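Local structure of D-alanine--D-alanine ligase (Coxiella burnetii, 3TQT) at residues A[294-297]-A[298-302]. The protein catalyses the ATP-dependent joining of two D-alanines into D-alanyl-D-alanine, a building block of the bacterial peptidoglycan cell wall. Sequence-based numbering, arbitrary orientation.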
loop_
_atom_site.group_PDB
_atom_site.type_symbol
_atom_site.label_atom_id
_atom_site.label_comp_id
_atom_site.label_asym_id
_atom_site.label_seq_id
_atom_site.Cartn_x
_atom_site.Cartn_y
_atom_site.Cartn_z
ATOM N N VAL A 294 -9.033 -8.946 2.459
ATOM C CA VAL A 294 -8.159 -7.818 2.188
ATOM C C VAL A 294 -6.755 -8.077 2.725
ATOM O O VAL A 294 -5.938 -7.165 2.793
ATOM C CB VAL A 294 -8.712 -6.515 2.799
ATOM C CG1 VAL A 294 -10.076 -6.188 2.169
ATOM C CG2 VAL A 294 -8.828 -6.646 4.301
ATOM N N HIS A 295 -6.503 -9.321 3.126
ATOM C CA HIS A 295 -5.172 -9.748 3.571
ATOM C C HIS A 295 -4.648 -8.901 4.707
ATOM O O HIS A 295 -3.473 -8.516 4.738
ATOM C CB HIS A 295 -4.211 -9.759 2.390
ATOM C CG HIS A 295 -4.739 -10.533 1.231
ATOM N ND1 HIS A 295 -4.903 -9.990 -0.024
ATOM C CD2 HIS A 295 -5.190 -11.807 1.151
ATOM C CE1 HIS A 295 -5.409 -10.900 -0.832
ATOM N NE2 HIS A 295 -5.604 -12.010 -0.138
ATOM N N CYS A 296 -5.545 -8.623 5.646
ATOM C CA CYS A 296 -5.204 -7.851 6.822
ATOM C C CYS A 296 -4.354 -8.683 7.785
ATOM O O CYS A 296 -4.276 -9.916 7.685
ATOM C CB CYS A 296 -6.471 -7.370 7.524
ATOM S SG CYS A 296 -6.177 -5.934 8.522
ATOM N N SER A 297 -3.702 -7.984 8.701
ATOM C CA SER A 297 -2.882 -8.613 9.716
ATOM C C SER A 297 -3.112 -7.887 11.003
ATOM O O SER A 297 -3.377 -6.678 11.001
ATOM C CB SER A 297 -1.398 -8.497 9.355
ATOM O OG SER A 297 -1.072 -9.381 8.317
ATOM N N GLY A 298 -3.011 -8.628 12.100
ATOM C CA GLY A 298 -3.067 -8.062 13.436
ATOM C C GLY A 298 -4.477 -7.713 13.869
ATOM O O GLY A 298 -5.096 -8.429 14.653
ATOM N N MET A 299 -4.995 -6.611 13.340
ATOM C CA MET A 299 -6.301 -6.119 13.779
ATOM C C MET A 299 -7.047 -5.334 12.714
ATOM O O MET A 299 -6.448 -4.702 11.843
ATOM C CB MET A 299 -6.116 -5.219 14.995
ATOM C CG MET A 299 -5.114 -4.094 14.746
ATOM S SD MET A 299 -5.136 -2.828 16.028
ATOM C CE MET A 299 -6.890 -2.622 16.211
ATOM N N ALA A 300 -8.371 -5.365 12.812
ATOM C CA ALA A 300 -9.208 -4.473 12.034
ATOM C C ALA A 300 -10.517 -4.304 12.776
ATOM O O ALA A 300 -11.006 -5.237 13.408
ATOM C CB ALA A 300 -9.476 -5.051 10.663
ATOM N N ARG A 301 -11.097 -3.118 12.687
ATOM C CA ARG A 301 -12.488 -2.988 13.042
ATOM C C ARG A 301 -13.302 -2.968 11.759
ATOM O O ARG A 301 -13.107 -2.094 10.912
ATOM C CB ARG A 301 -12.743 -1.716 13.837
ATOM C CG ARG A 301 -14.045 -1.770 14.600
ATOM C CD ARG A 301 -14.352 -0.428 15.223
ATOM N NE ARG A 301 -14.684 0.544 14.188
ATOM C CZ ARG A 301 -14.182 1.770 14.125
ATOM N NH1 ARG A 301 -13.313 2.178 15.041
ATOM N NH2 ARG A 301 -14.559 2.587 13.148
ATOM N N VAL A 302 -14.198 -3.942 11.612
ATOM C CA VAL A 302 -15.081 -3.997 10.452
ATOM C C VAL A 302 -16.404 -3.362 10.811
ATOM O O VAL A 302 -17.051 -3.769 11.790
ATOM C CB VAL A 302 -15.348 -5.440 10.008
ATOM C CG1 VAL A 302 -16.132 -5.441 8.699
ATOM C CG2 VAL A 302 -14.039 -6.201 9.860
#
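With chi1 of Cys296 at -157°, SG swings away from its own backbone N, beside the carbonyl carbon, and out toward Met299 and Ala300. There it does two things: it packs against the methyl of Ala300, SG to CB 4.0 Å, and it lies near a backbone carbonyl, with SG 3.6 Å from Met299 O. The chain bends sharply at Gly298, whose positive phi (77°, psi -76°) fits a classic gamma turn. Its closing bond runs from Met299 N to Ser297 O at 2.8 Å; it is bent, as expected for so small a ring, and the N-H comes in from the side of the oxygen, tilted out of the carbonyl plane. Asn237 OD1 accepts the N-H of Gly298, tying the corner to the loop after strand 228-236. Cys296 and Ala300 both pack on the last turn of helix 277-293 through Phe291, and that helix ends in a Schellman motif with His295 as its C-prime residue. Beyond the corner the chain enters the five-stranded antiparallel sheet within the ATP-grasp region, between strands 228-236 and 312-318. The arrangement is thus a Schellman-capped helix followed by a classic gamma turn, leading into a strand of the ATP-grasp fold that carries the predicted magnesium ligand Asp303.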